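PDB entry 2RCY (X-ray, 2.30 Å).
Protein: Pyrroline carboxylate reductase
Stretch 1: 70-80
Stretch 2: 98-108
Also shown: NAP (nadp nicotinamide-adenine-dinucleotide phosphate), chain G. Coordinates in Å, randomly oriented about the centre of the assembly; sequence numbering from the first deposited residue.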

# COMPACT_ATOMS: atom_id res chain seq x y z
N ILE A 70 32.69 21.84 -3.83
CA ILE A 70 34.05 22.37 -3.93
C ILE A 70 34.16 23.58 -4.86
O ILE A 70 35.24 24.13 -5.06
CB ILE A 70 35.08 21.29 -4.37
CG1 ILE A 70 34.61 20.56 -5.64
CG2 ILE A 70 35.35 20.31 -3.23
CD1 ILE A 70 35.73 19.92 -6.44
N ALA A 71 33.02 24.00 -5.41
CA ALA A 71 32.96 25.15 -6.31
C ALA A 71 33.27 26.47 -5.61
O ALA A 71 33.78 27.40 -6.24
CB ALA A 71 31.61 25.22 -7.00
N GLY A 72 32.97 26.54 -4.32
CA GLY A 72 33.20 27.75 -3.52
C GLY A 72 34.66 28.14 -3.37
O GLY A 72 34.99 29.32 -3.45
N SER A 73 35.52 27.15 -3.15
CA SER A 73 36.95 27.39 -2.99
C SER A 73 37.64 27.64 -4.33
O SER A 73 38.48 28.54 -4.44
CB SER A 73 37.62 26.22 -2.26
OG SER A 73 37.54 25.02 -3.01
N VAL A 74 37.26 26.86 -5.34
CA VAL A 74 37.82 26.97 -6.69
C VAL A 74 37.56 28.36 -7.29
O VAL A 74 38.46 28.97 -7.86
CB VAL A 74 37.28 25.85 -7.64
CG1 VAL A 74 37.67 26.11 -9.09
CG2 VAL A 74 37.78 24.48 -7.19
N LEU A 75 36.33 28.84 -7.14
CA LEU A 75 35.94 30.16 -7.64
C LEU A 75 36.56 31.30 -6.82
O LEU A 75 36.81 32.38 -7.36
CB LEU A 75 34.41 30.30 -7.68
CG LEU A 75 33.66 29.53 -8.78
CD1 LEU A 75 32.16 29.58 -8.54
CD2 LEU A 75 34.00 30.07 -10.17
N ASN A 76 36.81 31.04 -5.54
CA ASN A 76 37.47 32.00 -4.66
C ASN A 76 38.95 32.16 -5.00
O ASN A 76 39.53 33.24 -4.81
CB ASN A 76 37.30 31.58 -3.20
CG ASN A 76 37.49 32.73 -2.23
OD1 ASN A 76 38.62 33.18 -1.99
ND2 ASN A 76 36.39 33.21 -1.67
N ASN A 77 39.56 31.09 -5.51
CA ASN A 77 40.95 31.11 -5.93
C ASN A 77 41.18 31.85 -7.24
O ASN A 77 42.24 32.46 -7.44
CB ASN A 77 41.50 29.68 -6.02
CG ASN A 77 41.62 29.00 -4.66
OD1 ASN A 77 41.74 29.67 -3.63
ND2 ASN A 77 41.59 27.68 -4.66
N ILE A 78 40.19 31.80 -8.13
CA ILE A 78 40.26 32.48 -9.43
C ILE A 78 39.57 33.86 -9.40
O ILE A 78 39.49 34.54 -10.43
CB ILE A 78 39.66 31.62 -10.58
CG1 ILE A 78 38.14 31.46 -10.42
CG2 ILE A 78 40.35 30.26 -10.64
CD1 ILE A 78 37.40 31.35 -11.73
N LYS A 79 39.11 34.25 -8.21
CA LYS A 79 38.37 35.50 -7.99
C LYS A 79 39.01 36.77 -8.58
O LYS A 79 38.32 37.53 -9.26
CB LYS A 79 38.07 35.68 -6.49
CG LYS A 79 37.02 36.72 -6.16
CD LYS A 79 36.91 36.92 -4.65
CE LYS A 79 35.75 37.83 -4.28
NZ LYS A 79 35.97 39.25 -4.69
N PRO A 80 40.32 37.00 -8.33
CA PRO A 80 40.92 38.22 -8.87
C PRO A 80 41.33 38.14 -10.35
O PRO A 80 41.70 39.16 -10.94
CB PRO A 80 42.17 38.40 -7.99
CG PRO A 80 42.57 37.02 -7.64
CD PRO A 80 41.30 36.21 -7.56
N LYS A 98 24.31 32.98 -5.30
CA LYS A 98 25.39 32.23 -4.66
C LYS A 98 26.72 32.36 -5.41
O LYS A 98 27.78 32.36 -4.79
CB LYS A 98 25.01 30.76 -4.51
CG LYS A 98 24.19 30.44 -3.26
CD LYS A 98 25.07 30.03 -2.09
CE LYS A 98 24.27 29.30 -1.02
NZ LYS A 98 23.73 27.98 -1.50
N LEU A 99 26.64 32.48 -6.73
CA LEU A 99 27.82 32.65 -7.57
C LEU A 99 28.42 34.05 -7.42
O LEU A 99 29.64 34.20 -7.35
CB LEU A 99 27.50 32.35 -9.04
CG LEU A 99 27.19 30.90 -9.43
CD1 LEU A 99 26.50 30.84 -10.78
CD2 LEU A 99 28.44 30.02 -9.42
N GLU A 100 27.55 35.06 -7.35
CA GLU A 100 27.96 36.44 -7.10
C GLU A 100 28.56 36.60 -5.70
O GLU A 100 29.33 37.52 -5.44
CB GLU A 100 26.79 37.41 -7.27
CG GLU A 100 26.41 37.68 -8.72
CD GLU A 100 25.21 38.61 -8.86
OE1 GLU A 100 24.38 38.68 -7.93
OE2 GLU A 100 25.10 39.26 -9.92
N GLU A 101 28.17 35.69 -4.80
CA GLU A 101 28.70 35.65 -3.45
C GLU A 101 30.09 35.02 -3.44
O GLU A 101 30.91 35.31 -2.57
CB GLU A 101 27.75 34.85 -2.55
CG GLU A 101 27.92 35.12 -1.06
CD GLU A 101 27.12 34.14 -0.20
OE1 GLU A 101 25.97 33.80 -0.57
OE2 GLU A 101 27.64 33.73 0.86
N MSE A 102 30.35 34.16 -4.42
CA MSE A 102 31.61 33.41 -4.52
C MSE A 102 32.73 34.18 -5.24
O MSE A 102 33.89 34.07 -4.85
CB MSE A 102 31.38 32.06 -5.21
CG MSE A 102 30.71 31.02 -4.32
SE MSE A 102 30.20 29.41 -5.29
CE MSE A 102 29.48 28.38 -3.80
N VAL A 103 32.37 34.94 -6.27
CA VAL A 103 33.38 35.66 -7.08
C VAL A 103 33.24 37.18 -7.08
O VAL A 103 34.19 37.90 -7.40
CB VAL A 103 33.45 35.14 -8.55
CG1 VAL A 103 34.01 33.73 -8.59
CG2 VAL A 103 32.09 35.20 -9.23
N GLY A 104 32.06 37.68 -6.73
CA GLY A 104 31.81 39.12 -6.70
C GLY A 104 30.78 39.56 -7.72
O GLY A 104 30.68 38.98 -8.81
N SER A 105 30.01 40.58 -7.37
CA SER A 105 28.93 41.09 -8.21
C SER A 105 29.44 41.84 -9.44
O SER A 105 28.69 42.03 -10.41
CB SER A 105 28.01 42.00 -7.39
N GLU A 106 30.71 42.24 -9.41
CA GLU A 106 31.33 43.00 -10.50
C GLU A 106 31.65 42.15 -11.74
O GLU A 106 31.82 42.69 -12.84
CB GLU A 106 32.59 43.74 -10.00
CG GLU A 106 33.82 42.86 -9.74
CD GLU A 106 33.82 42.16 -8.39
OE1 GLU A 106 32.84 42.31 -7.62
OE2 GLU A 106 34.80 41.44 -8.09
N ASN A 107 31.74 40.84 -11.55
CA ASN A 107 32.09 39.91 -12.63
C ASN A 107 30.93 39.59 -13.58
O ASN A 107 29.76 39.83 -13.26
CB ASN A 107 32.68 38.62 -12.06
CG ASN A 107 34.10 38.79 -11.56
OD1 ASN A 107 34.97 39.27 -12.29
ND2 ASN A 107 34.34 38.39 -10.32
N LYS A 108 31.27 39.05 -14.75
CA LYS A 108 30.28 38.59 -15.72
C LYS A 108 29.96 37.12 -15.46
O LYS A 108 30.78 36.23 -15.71
CB LYS A 108 30.80 38.77 -17.15
CG LYS A 108 30.89 40.22 -17.61
CD LYS A 108 31.53 40.32 -18.99
CE LYS A 108 31.40 41.73 -19.57
NZ LYS A 108 32.21 42.74 -18.82
PA NAP G . 32.47 14.53 -11.41
O1A NAP G . 32.44 13.47 -12.48
O2A NAP G . 32.83 14.15 -9.99
O5B NAP G . 33.42 15.73 -11.92
C5B NAP G . 34.20 16.53 -11.03
C4B NAP G . 35.60 16.64 -11.62
O4B NAP G . 36.28 17.78 -11.10
C3B NAP G . 36.45 15.42 -11.28
O3B NAP G . 36.85 14.77 -12.49
C2B NAP G . 37.66 15.95 -10.53
O2B NAP G . 38.87 15.36 -10.99
C1B NAP G . 37.64 17.45 -10.82
N9A NAP G . 38.14 18.27 -9.68
C8A NAP G . 38.13 17.95 -8.38
N7A NAP G . 38.66 18.97 -7.66
C5A NAP G . 39.00 19.94 -8.53
C6A NAP G . 39.58 21.20 -8.39
N6A NAP G . 39.92 21.66 -7.16
N1A NAP G . 39.80 21.95 -9.49
C2A NAP G . 39.47 21.50 -10.71
N3A NAP G . 38.92 20.29 -10.88
C4A NAP G . 38.67 19.50 -9.80
O3 NAP G . 31.04 15.27 -11.37
PN NAP G . 30.25 15.66 -12.72
O1N NAP G . 29.11 14.69 -12.89
O2N NAP G . 31.25 15.86 -13.84
O5D NAP G . 29.59 17.08 -12.35
C5D NAP G . 30.36 18.28 -12.28
C4D NAP G . 29.40 19.47 -12.27
O4D NAP G . 28.59 19.45 -13.45
C3D NAP G . 28.46 19.45 -11.08
O3D NAP G . 28.50 20.73 -10.44
C2D NAP G . 27.08 19.18 -11.65
O2D NAP G . 26.06 19.93 -10.99
C1D NAP G . 27.21 19.61 -13.10
N1N NAP G . 26.34 18.84 -14.01
C2N NAP G . 26.54 17.53 -14.20
C3N NAP G . 25.72 16.81 -15.07
C7N NAP G . 25.96 15.34 -15.29
O7N NAP G . 26.90 14.69 -14.60
N7N NAP G . 25.27 14.72 -16.14
C4N NAP G . 24.70 17.46 -15.75
C5N NAP G . 24.51 18.83 -15.53
C6N NAP G . 25.36 19.49 -14.65
P2B NAP G . 39.38 13.93 -10.46
O1X NAP G . 40.84 13.90 -10.87
O2X NAP G . 39.16 13.96 -8.97
O3X NAP G . 38.53 12.92 -11.19

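Residues 71-77 form a short helix that packs against the helical segment 98-103, the two axes approaching to 9.0 Å with an angle of 47° between their N-to-C directions. The CA atoms come near each other at two points, Gly 72 with Met 102 (6.0 Å) and Lys 79 with Val 103 (5.1 Å). Beyond the second helix, Gly 104 adopts a positive phi and opens a type I turn to Asn 107. Glycine suits this position, since a CB at these backbone angles would be jammed against the carbonyl of Val 103 and would also clash with OE1 of Glu 106.

No hydrogen bond links the two stretches; the contact, which buries 405 Å² in total, is chiefly one of apolar packing. Leu 75 points toward the second helix, where its CD1 lies 3.8 Å from both CD2 of Leu 99 and SE of Met 102, while its CB sits 3.6 Å from CG1 of Val 103. That same CG1 also packs against the carbonyl O of Leu 75, at 3.3 Å. Met 102, present as selenomethionine, has an extended chain, with chi2 and chi3 both t, that carries CE to 3.8 Å from CA of Gly 72. The long, unbranched side chain thus lies along the first helix, reaching both Gly 72 and Leu 75.

At the exposed edge, Lys 79 contributes mainly through its aliphatic portion: CG lies 3.3 Å from O of Val 103 and CD 4.2 Å from O of Met 102. With chi1 to chi3 all t, the chain extends past the end of the second helix and leaves NZ 4.2 Å from OE2 of Glu 106, opposite charges too far apart for a salt bridge. Nearby, the buried Asn 107 points toward the first stretch, its ND2 3.0 Å from O of Val 103.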